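Local coordinates for protein meso-diaminopimelate dehydrogenase (Clostridium tetani, PDB 3WGY) that catalyses, in its natural form, the reversible NADP-dependent oxidative deamination of meso-2,6-diaminopimelate, and is held here as an engineered variant with a bound branched-chain 2-oxo acid, at residues L139-H145 with F252-N258; I170-I176 with K196-Y202; F103-D107 with G301-V305; L134-L139 with K264-E268. The protein carries 6 engineered substitutions. One frame throughout, in Å; residues are numbered along the deposited sequence.

Contact 1: residues L139-H145 with F252-N258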
loop_
_atom_site.group_PDB
_atom_site.type_symbol
_atom_site.label_atom_id
_atom_site.label_comp_id
_atom_site.label_asym_id
_atom_site.label_seq_id
_atom_site.Cartn_x
_atom_site.Cartn_y
_atom_site.Cartn_z
ATOM N N LEU B 139 -12.464 -3.178 0.911
ATOM C CA LEU B 139 -13.665 -2.793 1.648
ATOM C C LEU B 139 -14.648 -2.120 0.687
ATOM O O LEU B 139 -14.772 -0.901 0.666
ATOM C CB LEU B 139 -13.283 -1.834 2.782
ATOM C CG LEU B 139 -12.347 -2.395 3.864
ATOM C CD1 LEU B 139 -11.871 -1.272 4.794
ATOM C CD2 LEU B 139 -13.079 -3.487 4.649
ATOM N N PRO B 140 -15.362 -2.922 -0.118
ATOM C CA PRO B 140 -16.338 -2.445 -1.103
ATOM C C PRO B 140 -17.401 -1.513 -0.551
ATOM O O PRO B 140 -17.935 -0.673 -1.278
ATOM C CB PRO B 140 -16.922 -3.741 -1.660
ATOM C CG PRO B 140 -16.818 -4.674 -0.499
ATOM C CD PRO B 140 -15.437 -4.387 0.014
ATOM N N LYS B 141 -17.715 -1.670 0.726
ATOM C CA LYS B 141 -18.701 -0.822 1.374
ATOM C C LYS B 141 -17.946 0.100 2.329
ATOM O O LYS B 141 -17.354 -0.340 3.312
ATOM C CB LYS B 141 -19.719 -1.669 2.140
ATOM C CG LYS B 141 -20.433 -2.711 1.286
ATOM C CD LYS B 141 -21.168 -2.078 0.112
ATOM C CE LYS B 141 -21.891 -3.135 -0.714
ATOM N NZ LYS B 141 -22.686 -2.539 -1.827
ATOM N N GLY B 142 -17.956 1.385 2.015
ATOM C CA GLY B 142 -17.258 2.349 2.841
ATOM C C GLY B 142 -16.946 3.590 2.030
ATOM O O GLY B 142 -17.447 3.744 0.912
ATOM N N LYS B 143 -16.114 4.470 2.577
ATOM C CA LYS B 143 -15.760 5.709 1.899
ATOM C C LYS B 143 -14.254 5.920 1.800
ATOM O O LYS B 143 -13.507 5.532 2.696
ATOM C CB LYS B 143 -16.384 6.898 2.644
ATOM C CG LYS B 143 -17.917 6.887 2.689
ATOM C CD LYS B 143 -18.478 8.092 3.440
ATOM C CE LYS B 143 -20.014 8.104 3.454
ATOM N NZ LYS B 143 -20.609 8.243 2.085
ATOM N N THR B 144 -13.806 6.522 0.703
ATOM C CA THR B 144 -12.387 6.801 0.535
ATOM C C THR B 144 -12.167 8.288 0.731
ATOM O O THR B 144 -12.954 9.107 0.253
ATOM C CB THR B 144 -11.873 6.450 -0.870
ATOM O OG1 THR B 144 -12.115 5.066 -1.137
ATOM C CG2 THR B 144 -10.384 6.728 -0.962
ATOM N N HIS B 145 -11.089 8.632 1.424
ATOM C CA HIS B 145 -10.760 10.021 1.672
ATOM C C HIS B 145 -9.291 10.300 1.363
ATOM O O HIS B 145 -8.401 9.719 1.991
ATOM C CB HIS B 145 -11.038 10.368 3.134
ATOM C CG HIS B 145 -12.477 10.230 3.529
ATOM N ND1 HIS B 145 -13.485 10.954 2.926
ATOM C CD2 HIS B 145 -13.073 9.471 4.479
ATOM C CE1 HIS B 145 -14.640 10.648 3.488
ATOM N NE2 HIS B 145 -14.417 9.753 4.433
ATOM N N PHE B 252 -2.647 11.898 2.534
ATOM C CA PHE B 252 -3.262 10.755 3.176
ATOM C C PHE B 252 -4.329 10.131 2.278
ATOM O O PHE B 252 -5.049 10.839 1.572
ATOM C CB PHE B 252 -3.948 11.171 4.483
ATOM C CG PHE B 252 -3.050 11.876 5.447
ATOM C CD1 PHE B 252 -2.709 13.210 5.257
ATOM C CD2 PHE B 252 -2.520 11.200 6.535
ATOM C CE1 PHE B 252 -1.845 13.859 6.143
ATOM C CE2 PHE B 252 -1.658 11.837 7.424
ATOM C CZ PHE B 252 -1.319 13.169 7.227
ATOM N N VAL B 253 -4.402 8.802 2.299
ATOM C CA VAL B 253 -5.426 8.069 1.569
ATOM C C VAL B 253 -6.046 7.144 2.609
ATOM O O VAL B 253 -5.413 6.190 3.064
ATOM C CB VAL B 253 -4.858 7.235 0.410
ATOM C CG1 VAL B 253 -5.986 6.455 -0.249
ATOM C CG2 VAL B 253 -4.195 8.151 -0.611
ATOM N N ILE B 254 -7.289 7.429 2.980
ATOM C CA ILE B 254 -7.972 6.653 3.999
ATOM C C ILE B 254 -9.256 5.959 3.555
ATOM O O ILE B 254 -10.142 6.589 2.981
ATOM C CB ILE B 254 -8.310 7.557 5.190
ATOM C CG1 ILE B 254 -7.022 8.149 5.769
ATOM C CG2 ILE B 254 -9.100 6.785 6.220
ATOM C CD1 ILE B 254 -7.263 9.242 6.775
ATOM N N ARG B 255 -9.362 4.664 3.825
ATOM C CA ARG B 255 -10.574 3.940 3.466
ATOM C C ARG B 255 -11.259 3.586 4.763
ATOM O O ARG B 255 -10.721 2.838 5.591
ATOM C CB ARG B 255 -10.271 2.665 2.668
ATOM C CG ARG B 255 -11.521 1.875 2.231
ATOM C CD ARG B 255 -12.338 2.606 1.152
ATOM N NE ARG B 255 -13.500 1.829 0.707
ATOM C CZ ARG B 255 -14.417 2.269 -0.154
ATOM N NH1 ARG B 255 -14.316 3.488 -0.671
ATOM N NH2 ARG B 255 -15.435 1.487 -0.502
ATOM N N SER B 256 -12.437 4.165 4.947
ATOM C CA SER B 256 -13.226 3.914 6.129
ATOM C C SER B 256 -14.370 3.028 5.679
ATOM O O SER B 256 -15.268 3.472 4.964
ATOM C CB SER B 256 -13.786 5.220 6.698
ATOM O OG SER B 256 -14.598 4.950 7.829
ATOM N N GLY B 257 -14.323 1.770 6.081
ATOM C CA GLY B 257 -15.370 0.858 5.696
ATOM C C GLY B 257 -15.999 0.247 6.919
ATOM O O GLY B 257 -15.515 0.407 8.038
ATOM N N ASN B 258 -17.099 -0.449 6.707
ATOM C CA ASN B 258 -17.781 -1.099 7.802
ATOM C C ASN B 258 -17.928 -2.559 7.426
ATOM O O ASN B 258 -18.120 -2.885 6.258
ATOM C CB ASN B 258 -19.154 -0.463 8.022
ATOM C CG ASN B 258 -19.920 -0.274 6.729
ATOM O OD1 ASN B 258 -19.590 0.595 5.920
ATOM N ND2 ASN B 258 -20.940 -1.094 6.524
#

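Contact 2: residues I170-I176 with K196-Y202. Engineered in segment 170-176: I173 (natural residue Thr). Engineered in segment 196-202: M199 (natural residue Arg).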
loop_
_atom_site.group_PDB
_atom_site.type_symbol
_atom_site.label_atom_id
_atom_site.label_comp_id
_atom_site.label_asym_id
_atom_site.label_seq_id
_atom_site.Cartn_x
_atom_site.Cartn_y
_atom_site.Cartn_z
ATOM N N ILE B 170 3.839 32.974 -0.404
ATOM C CA ILE B 170 3.695 31.554 -0.682
ATOM C C ILE B 170 2.423 31.031 -0.013
ATOM O O ILE B 170 2.017 31.525 1.041
ATOM C CB ILE B 170 4.923 30.767 -0.142
ATOM C CG1 ILE B 170 4.864 29.303 -0.598
ATOM C CG2 ILE B 170 4.942 30.827 1.384
ATOM C CD1 ILE B 170 6.165 28.532 -0.368
ATOM N N GLN B 171 1.795 30.041 -0.634
ATOM C CA GLN B 171 0.576 29.434 -0.104
ATOM C C GLN B 171 0.812 27.954 0.179
ATOM O O GLN B 171 1.657 27.324 -0.456
ATOM C CB GLN B 171 -0.583 29.573 -1.114
ATOM C CG GLN B 171 -1.864 28.803 -0.730
ATOM C CD GLN B 171 -1.932 27.380 -1.290
ATOM O OE1 GLN B 171 -0.910 26.746 -1.559
ATOM N NE2 GLN B 171 -3.152 26.868 -1.451
ATOM N N TYR B 172 0.066 27.417 1.141
ATOM C CA TYR B 172 0.129 26.007 1.508
ATOM C C TYR B 172 -1.291 25.490 1.690
ATOM O O TYR B 172 -2.136 26.180 2.265
ATOM C CB TYR B 172 0.838 25.796 2.849
ATOM C CG TYR B 172 2.307 26.119 2.875
ATOM C CD1 TYR B 172 3.250 25.245 2.324
ATOM C CD2 TYR B 172 2.762 27.296 3.465
ATOM C CE1 TYR B 172 4.609 25.540 2.367
ATOM C CE2 TYR B 172 4.110 27.601 3.512
ATOM C CZ TYR B 172 5.028 26.719 2.964
ATOM O OH TYR B 172 6.361 27.019 3.029
ATOM N N ILE B 173 -1.555 24.286 1.195
ATOM C CA ILE B 173 -2.854 23.659 1.393
ATOM C C ILE B 173 -2.510 22.681 2.502
ATOM O O ILE B 173 -1.477 22.010 2.440
ATOM C CB ILE B 173 -3.351 22.876 0.151
ATOM C CG1 ILE B 173 -3.629 23.840 -1.007
ATOM C CG2 ILE B 173 -4.631 22.125 0.500
ATOM C CD1 ILE B 173 -4.210 23.184 -2.266
ATOM N N ILE B 174 -3.344 22.609 3.528
ATOM C CA ILE B 174 -3.053 21.717 4.637
ATOM C C ILE B 174 -4.286 20.975 5.114
ATOM O O ILE B 174 -5.348 21.574 5.296
ATOM C CB ILE B 174 -2.494 22.492 5.855
ATOM C CG1 ILE B 174 -1.337 23.399 5.433
ATOM C CG2 ILE B 174 -2.051 21.502 6.937
ATOM C CD1 ILE B 174 -0.796 24.249 6.579
ATOM N N PRO B 175 -4.168 19.653 5.305
ATOM C CA PRO B 175 -5.313 18.876 5.778
ATOM C C PRO B 175 -5.686 19.362 7.177
ATOM O O PRO B 175 -4.815 19.712 7.970
ATOM C CB PRO B 175 -4.775 17.448 5.785
ATOM C CG PRO B 175 -3.830 17.455 4.617
ATOM C CD PRO B 175 -3.102 18.768 4.803
ATOM N N ILE B 176 -6.980 19.397 7.472
ATOM C CA ILE B 176 -7.456 19.833 8.778
ATOM C C ILE B 176 -7.491 18.618 9.692
ATOM O O ILE B 176 -8.131 17.618 9.370
ATOM C CB ILE B 176 -8.864 20.444 8.660
ATOM C CG1 ILE B 176 -8.805 21.694 7.781
ATOM C CG2 ILE B 176 -9.408 20.785 10.043
ATOM C CD1 ILE B 176 -10.157 22.236 7.384
ATOM N N LYS B 196 -12.195 19.546 4.788
ATOM C CA LYS B 196 -11.004 18.728 4.513
ATOM C C LYS B 196 -9.645 19.428 4.556
ATOM O O LYS B 196 -8.694 18.888 5.127
ATOM C CB LYS B 196 -11.133 18.033 3.151
ATOM C CG LYS B 196 -12.230 16.988 3.069
ATOM C CD LYS B 196 -12.246 16.308 1.706
ATOM C CE LYS B 196 -10.991 15.477 1.476
ATOM N NZ LYS B 196 -10.987 14.869 0.115
ATOM N N HIS B 197 -9.544 20.600 3.933
ATOM C CA HIS B 197 -8.283 21.333 3.896
ATOM C C HIS B 197 -8.428 22.822 4.173
ATOM O O HIS B 197 -9.433 23.439 3.820
ATOM C CB HIS B 197 -7.605 21.212 2.522
ATOM C CG HIS B 197 -7.423 19.807 2.035
ATOM N ND1 HIS B 197 -8.449 19.079 1.466
ATOM C CD2 HIS B 197 -6.324 19.015 1.989
ATOM C CE1 HIS B 197 -7.988 17.900 1.084
ATOM N NE2 HIS B 197 -6.705 17.836 1.392
ATOM N N GLU B 198 -7.394 23.395 4.781
ATOM C CA GLU B 198 -7.364 24.828 5.055
ATOM C C GLU B 198 -6.185 25.366 4.248
ATOM O O GLU B 198 -5.371 24.596 3.731
ATOM C CB GLU B 198 -7.139 25.107 6.545
ATOM C CG GLU B 198 -5.703 24.945 6.997
ATOM C CD GLU B 198 -5.484 25.352 8.448
ATOM O OE1 GLU B 198 -5.791 26.508 8.804
ATOM O OE2 GLU B 198 -4.996 24.518 9.238
ATOM N N MET B 199 -6.093 26.680 4.122
ATOM C CA MET B 199 -4.994 27.272 3.381
ATOM C C MET B 199 -4.291 28.334 4.208
ATOM O O MET B 199 -4.933 29.171 4.841
ATOM C CB MET B 199 -5.504 27.855 2.063
ATOM C CG MET B 199 -5.546 26.822 0.940
ATOM S SD MET B 199 -6.403 27.423 -0.517
ATOM C CE MET B 199 -7.116 25.899 -1.150
ATOM N N VAL B 200 -2.965 28.273 4.209
ATOM C CA VAL B 200 -2.151 29.209 4.965
ATOM C C VAL B 200 -1.212 29.941 4.021
ATOM O O VAL B 200 -0.528 29.330 3.189
ATOM C CB VAL B 200 -1.321 28.478 6.047
ATOM C CG1 VAL B 200 -0.577 29.495 6.929
ATOM C CG2 VAL B 200 -2.235 27.612 6.901
ATOM N N CYS B 201 -1.191 31.260 4.144
ATOM C CA CYS B 201 -0.332 32.071 3.302
ATOM C C CYS B 201 0.668 32.828 4.152
ATOM O O CYS B 201 0.389 33.198 5.293
ATOM C CB CYS B 201 -1.158 33.074 2.495
ATOM S SG CYS B 201 -2.365 32.356 1.359
ATOM N N TYR B 202 1.852 33.033 3.593
ATOM C CA TYR B 202 2.894 33.789 4.261
ATOM C C TYR B 202 3.225 34.863 3.244
ATOM O O TYR B 202 3.753 34.577 2.169
ATOM C CB TYR B 202 4.102 32.905 4.562
ATOM C CG TYR B 202 3.802 31.837 5.591
ATOM C CD1 TYR B 202 3.150 30.654 5.234
ATOM C CD2 TYR B 202 4.139 32.029 6.935
ATOM C CE1 TYR B 202 2.841 29.687 6.190
ATOM C CE2 TYR B 202 3.834 31.081 7.896
ATOM C CZ TYR B 202 3.186 29.911 7.521
ATOM O OH TYR B 202 2.882 28.978 8.483
HETATM O O HOH W 1 -4.197 22.248 9.594
#

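Contact 3: residues F103-D107 with G301-V305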
loop_
_atom_site.group_PDB
_atom_site.type_symbol
_atom_site.label_atom_id
_atom_site.label_comp_id
_atom_site.label_asym_id
_atom_site.label_seq_id
_atom_site.Cartn_x
_atom_site.Cartn_y
_atom_site.Cartn_z
ATOM N N PHE B 103 -3.610 8.066 -21.933
ATOM C CA PHE B 103 -3.461 6.621 -22.041
ATOM C C PHE B 103 -3.644 6.160 -23.483
ATOM O O PHE B 103 -2.779 5.488 -24.044
ATOM C CB PHE B 103 -4.486 5.911 -21.153
ATOM C CG PHE B 103 -4.297 4.424 -21.097
ATOM C CD1 PHE B 103 -3.227 3.878 -20.398
ATOM C CD2 PHE B 103 -5.153 3.573 -21.785
ATOM C CE1 PHE B 103 -3.008 2.505 -20.385
ATOM C CE2 PHE B 103 -4.944 2.195 -21.782
ATOM C CZ PHE B 103 -3.867 1.661 -21.079
ATOM N N GLU B 104 -4.774 6.518 -24.082
ATOM C CA GLU B 104 -5.054 6.126 -25.460
ATOM C C GLU B 104 -3.930 6.535 -26.402
ATOM O O GLU B 104 -3.435 5.715 -27.176
ATOM C CB GLU B 104 -6.368 6.748 -25.941
ATOM C CG GLU B 104 -7.607 6.206 -25.253
ATOM C CD GLU B 104 -7.751 4.700 -25.401
ATOM O OE1 GLU B 104 -7.787 4.209 -26.552
ATOM O OE2 GLU B 104 -7.830 4.008 -24.362
ATOM N N ARG B 105 -3.525 7.802 -26.325
ATOM C CA ARG B 105 -2.464 8.331 -27.180
ATOM C C ARG B 105 -1.189 7.502 -27.057
ATOM O O ARG B 105 -0.630 7.036 -28.056
ATOM C CB ARG B 105 -2.160 9.793 -26.813
ATOM C CG ARG B 105 -1.046 10.442 -27.648
ATOM C CD ARG B 105 -1.608 11.399 -28.708
ATOM N NE ARG B 105 -0.821 11.405 -29.946
ATOM C CZ ARG B 105 0.181 12.237 -30.218
ATOM N NH1 ARG B 105 0.548 13.165 -29.340
ATOM N NH2 ARG B 105 0.822 12.138 -31.377
ATOM N N MET B 106 -0.729 7.325 -25.824
ATOM C CA MET B 106 0.488 6.565 -25.576
ATOM C C MET B 106 0.341 5.086 -25.927
ATOM O O MET B 106 1.308 4.445 -26.339
ATOM C CB MET B 106 0.899 6.706 -24.111
ATOM C CG MET B 106 1.234 8.124 -23.698
ATOM S SD MET B 106 2.685 8.743 -24.544
ATOM C CE MET B 106 4.008 8.013 -23.599
ATOM N N ASP B 107 -0.865 4.551 -25.761
ATOM C CA ASP B 107 -1.125 3.145 -26.056
ATOM C C ASP B 107 -0.948 2.863 -27.545
ATOM O O ASP B 107 -0.275 1.906 -27.929
ATOM C CB ASP B 107 -2.541 2.761 -25.611
ATOM C CG ASP B 107 -2.788 1.262 -25.680
ATOM O OD1 ASP B 107 -1.909 0.490 -25.238
ATOM O OD2 ASP B 107 -3.867 0.854 -26.165
ATOM N N GLY B 301 2.421 -1.842 -25.352
ATOM C CA GLY B 301 1.359 -0.899 -25.044
ATOM C C GLY B 301 1.591 -0.046 -23.811
ATOM O O GLY B 301 2.668 -0.074 -23.212
ATOM N N ALA B 302 0.570 0.715 -23.433
ATOM C CA ALA B 302 0.650 1.582 -22.262
ATOM C C ALA B 302 0.078 0.878 -21.035
ATOM O O ALA B 302 -0.842 0.070 -21.142
ATOM C CB ALA B 302 -0.104 2.881 -22.517
ATOM N N VAL B 303 0.637 1.192 -19.873
ATOM C CA VAL B 303 0.201 0.609 -18.607
ATOM C C VAL B 303 0.272 1.672 -17.521
ATOM O O VAL B 303 0.983 2.671 -17.662
ATOM C CB VAL B 303 1.120 -0.562 -18.170
ATOM C CG1 VAL B 303 0.994 -1.725 -19.137
ATOM C CG2 VAL B 303 2.563 -0.083 -18.094
ATOM N N THR B 304 -0.478 1.451 -16.446
ATOM C CA THR B 304 -0.485 2.357 -15.310
ATOM C C THR B 304 0.024 1.548 -14.118
ATOM O O THR B 304 0.203 0.329 -14.223
ATOM C CB THR B 304 -1.907 2.875 -14.997
ATOM O OG1 THR B 304 -2.679 1.835 -14.384
ATOM C CG2 THR B 304 -2.606 3.322 -16.275
ATOM N N VAL B 305 0.258 2.209 -12.988
ATOM C CA VAL B 305 0.731 1.493 -11.811
ATOM C C VAL B 305 -0.264 0.406 -11.397
ATOM O O VAL B 305 0.114 -0.581 -10.780
ATOM C CB VAL B 305 0.946 2.451 -10.618
ATOM C CG1 VAL B 305 2.032 3.449 -10.960
ATOM C CG2 VAL B 305 -0.355 3.179 -10.278
HETATM O O HOH W 2 -1.871 -1.553 -23.258
#

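Contact 4: residues L134-L139 with K264-E268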
loop_
_atom_site.group_PDB
_atom_site.type_symbol
_atom_site.label_atom_id
_atom_site.label_comp_id
_atom_site.label_asym_id
_atom_site.label_seq_id
_atom_site.Cartn_x
_atom_site.Cartn_y
_atom_site.Cartn_z
ATOM N N LEU B 134 -6.840 -0.229 -3.709
ATOM C CA LEU B 134 -6.765 -1.271 -2.696
ATOM C C LEU B 134 -7.893 -1.096 -1.686
ATOM O O LEU B 134 -8.593 -2.046 -1.342
ATOM C CB LEU B 134 -5.420 -1.193 -1.960
ATOM C CG LEU B 134 -5.152 -2.311 -0.959
ATOM C CD1 LEU B 134 -5.130 -3.634 -1.721
ATOM C CD2 LEU B 134 -3.811 -2.048 -0.225
ATOM N N GLY B 135 -8.069 0.135 -1.218
ATOM C CA GLY B 135 -9.092 0.408 -0.231
ATOM C C GLY B 135 -10.501 0.037 -0.658
ATOM O O GLY B 135 -11.222 -0.644 0.080
ATOM N N GLU B 136 -10.909 0.481 -1.842
ATOM C CA GLU B 136 -12.263 0.183 -2.289
ATOM C C GLU B 136 -12.418 -1.263 -2.738
ATOM O O GLU B 136 -13.537 -1.766 -2.824
ATOM C CB GLU B 136 -12.717 1.161 -3.396
ATOM C CG GLU B 136 -11.955 1.121 -4.710
ATOM C CD GLU B 136 -12.570 2.070 -5.759
ATOM O OE1 GLU B 136 -12.707 3.279 -5.463
ATOM O OE2 GLU B 136 -12.915 1.608 -6.873
ATOM N N SER B 137 -11.304 -1.943 -2.998
ATOM C CA SER B 137 -11.372 -3.343 -3.409
ATOM C C SER B 137 -11.514 -4.235 -2.189
ATOM O O SER B 137 -12.315 -5.168 -2.178
ATOM C CB SER B 137 -10.119 -3.746 -4.183
ATOM O OG SER B 137 -10.096 -3.129 -5.453
ATOM N N ILE B 138 -10.729 -3.941 -1.161
ATOM C CA ILE B 138 -10.762 -4.708 0.072
ATOM C C ILE B 138 -12.044 -4.437 0.874
ATOM O O ILE B 138 -12.643 -5.355 1.448
ATOM C CB ILE B 138 -9.536 -4.370 0.965
ATOM C CG1 ILE B 138 -8.226 -4.686 0.230
ATOM C CG2 ILE B 138 -9.634 -5.117 2.265
ATOM C CD1 ILE B 138 -8.129 -6.079 -0.329
ATOM N N LEU B 139 -12.464 -3.178 0.911
ATOM C CA LEU B 139 -13.665 -2.793 1.648
ATOM C C LEU B 139 -14.648 -2.120 0.687
ATOM O O LEU B 139 -14.772 -0.901 0.666
ATOM C CB LEU B 139 -13.283 -1.834 2.782
ATOM C CG LEU B 139 -12.347 -2.395 3.864
ATOM C CD1 LEU B 139 -11.871 -1.272 4.794
ATOM C CD2 LEU B 139 -13.079 -3.487 4.649
ATOM N N LYS B 264 -16.124 -1.253 12.499
ATOM C CA LYS B 264 -15.380 -0.216 11.786
ATOM C C LYS B 264 -13.994 -0.687 11.367
ATOM O O LYS B 264 -13.161 -1.005 12.207
ATOM C CB LYS B 264 -15.257 1.026 12.673
ATOM C CG LYS B 264 -16.603 1.591 13.138
ATOM C CD LYS B 264 -16.416 2.571 14.293
ATOM C CE LYS B 264 -17.728 3.247 14.701
ATOM N NZ LYS B 264 -18.234 4.224 13.691
ATOM N N GLN B 265 -13.748 -0.727 10.064
ATOM C CA GLN B 265 -12.455 -1.164 9.552
ATOM C C GLN B 265 -11.824 0.011 8.812
ATOM O O GLN B 265 -12.415 0.548 7.879
ATOM C CB GLN B 265 -12.643 -2.344 8.599
ATOM C CG GLN B 265 -13.651 -3.380 9.093
ATOM C CD GLN B 265 -13.072 -4.379 10.089
ATOM O OE1 GLN B 265 -12.547 -4.006 11.142
ATOM N NE2 GLN B 265 -13.181 -5.661 9.759
ATOM N N VAL B 266 -10.630 0.418 9.232
ATOM C CA VAL B 266 -9.969 1.546 8.587
ATOM C C VAL B 266 -8.562 1.244 8.091
ATOM O O VAL B 266 -7.721 0.725 8.832
ATOM C CB VAL B 266 -9.882 2.771 9.537
ATOM C CG1 VAL B 266 -9.302 3.968 8.786
ATOM C CG2 VAL B 266 -11.262 3.101 10.107
ATOM N N MET B 267 -8.324 1.598 6.833
ATOM C CA MET B 267 -7.040 1.437 6.166
ATOM C C MET B 267 -6.518 2.837 5.860
ATOM O O MET B 267 -7.281 3.739 5.473
ATOM C CB MET B 267 -7.210 0.682 4.852
ATOM C CG MET B 267 -7.836 -0.700 4.991
ATOM S SD MET B 267 -8.431 -1.297 3.380
ATOM C CE MET B 267 -6.904 -1.441 2.491
ATOM N N GLU B 268 -5.221 3.031 6.029
ATOM C CA GLU B 268 -4.631 4.327 5.761
ATOM C C GLU B 268 -3.245 4.210 5.153
ATOM O O GLU B 268 -2.468 3.335 5.523
ATOM C CB GLU B 268 -4.556 5.156 7.065
ATOM C CG GLU B 268 -3.801 6.470 6.914
ATOM C CD GLU B 268 -3.831 7.365 8.157
ATOM O OE1 GLU B 268 -3.063 8.348 8.181
ATOM O OE2 GLU B 268 -4.612 7.106 9.095
#

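Contact 1: residues L139-H145 with F252-N258
R255 reaches from its strand over the neighbouring one to the turn at L139, and nearly every atom of its side chain finds something on the way. From CB the chain first runs away from the backbone N (chi1 -179°), which lays CG against L139, 4.1 Å from L139 CB. A bend at chi2 (69°) then turns CD across the other strand, 3.4 Å from T144 OG1. At the head, NE and NH2 approach L139 O side-on, at 3.0 and 2.7 Å from that one oxygen, which stays close to the guanidinium plane. NH1 turns the other way and donates to T144 OG1 at 2.7 Å, tilted somewhat from the plane. One face of the guanidinium lies over the backbone of G142, whose carbonyl carbon sits 3.5 Å above it. Along the strands, K143 pairs with S256 and H145 with I254 through two backbone bonds each, H145 N to I254 O measuring 2.7 Å. K143 NZ forms a salt bridge with D190. This is an antiparallel strand pair, an edge strand of the C-terminal domain's three-stranded sheet joined to the central one, with an arginine tying down the helix-to-strand turn.

Contact 2: residues I170-I176 with K196-Y202
Y172 meets Y202 two residues along the antiparallel pair formed by strands 166-175 and 197-205, the inner strands of a four-stranded mixed sheet in the C-terminal domain; two short helices, not a tight hairpin turn, connect them. The two rings meet at their rims, neither lying over the other's face, with Y172 CE2 at 3.6 Å from Y202 CE1 and their planes at 82°; the Y202 atoms come in at the edge of the Y172 ring. On the same face, I174 CD1 rests 3.7 Å from V200 CG2. The other face carries Q171 and C201, together with the engineered residues I173 and M199, which lie side by side. I173 CG2 also packs 3.7 Å from H197 CB. Backbone bonds in both directions link I170 with Y202, Y172 with V200 and I174 with E198, and I176 N reaches K196 O at 2.9 Å as the strands part.

Farther out, Y172 OH is hydrogen-bonded to H244, while W148 N bonds to H197 NE2, which helps hold the imidazole's rotation. The Q171 side chain lies about 6 Å from the bound 2-oxo-4-methylpentanoic acid; its OE1 makes a weak bond to S153 N of the ligand pocket, and M199 touches H156 of the same pocket. Bent at chi2 (-91°), Q171 brings NE2 to M199 SD for a weak N-H to sulfur bond of 3.4 Å.

Contact 3: residues F103-D107 with G301-V305
D107 OD1 is gripped twice: A302 N donates to it at 3.1 Å in an almost straight bond (173°), and a water donates to it from 2.8 Å. The same water gives its other hydrogen to A302 O, 2.9 Å away, so one carboxylate and one water together serve both the N-H and the C=O of A302. With CG of D107 turned away from its own backbone N (chi1 -170°), the carboxylate leans off the helix towards the strand, and A302 N meets OD1 on its anti lone pair. Beside this polar link the packing is apolar. A302 CB points into the helix, 3.6 Å from F103 CE1 and more loosely against M106 CB, while F103 CE1 comes within 3.3 Å of A302 O. The F103 ring also makes a cation-pi contact with R322 of the second subunit. G301 and V303 bond through their backbones to the strand 116-118 side, and strand 301-303 is outermost in the seven-stranded parallel sheet of what is probably the Rossmann-type nucleotide-binding domain. Helix 99-113 therefore supplies the polar partners on A302's other side; two donors on OD1 and a long, weak ion pair from OD2 to K111 are consistent with a charged carboxylate.

Contact 4: residues L134-L139 with K264-E268
The flat groups L139 meets belong to Q265. L139 CD1 sits over the plane of the Q265 carbonyl, 3.6 Å from its O, rather than beyond it in line with the bond; the amide at the end of Q265 turns away, its NE2 donating to S275 O of the second subunit, so that only its aliphatic root faces L139, with CB 4.0 Å from L139 CD1. The M267 chain starts out nearly extended and then folds at chi3 (65°), putting sulfur and methyl broadside against the last turn of the helix. SD lies 3.7 Å from L139 CD1 and 4.1 Å from I138 CB. CE rests 4.0 Å from G135 CA and at the same distance from L134 CG. All of this is buried, and apart from the Q265 carbonyl it is apolar. Helix segment 134-138 and strand segment 264-268 run roughly antiparallel (157°), their axes 9.6 Å apart at closest. Helix 123-138 thus packs on one face of the three-stranded sheet, with strand 249-258 alongside 264-268. On the other edge of 264-268 a strand of the second subunit pairs antiparallel, continuing the sheet across the dimer interface, and L271 of that subunit also packs on M267.

How the contacts relate
Going from the N terminus, the chain leaves contact 3 at helix 99-113 and returns to it only at 301-305, so this outermost loop holds everything else. Within it contact 4 opens at the end of helix 123-138 and closes at 264-268; contact 1 opens at the shared L139 and closes at 252-258; contact 2, innermost, spans 170-176 to 196-202. All are nested and none cross. Contacts 1 and 4 adjoin, joined by backbone bonds between strands 249-258 and 264-273, and form one helix-on-sheet unit at the dimer interface. Contact 2 holds the separate mixed sheet near the ligand, whereas contact 3 secures the edge of the parallel sheet.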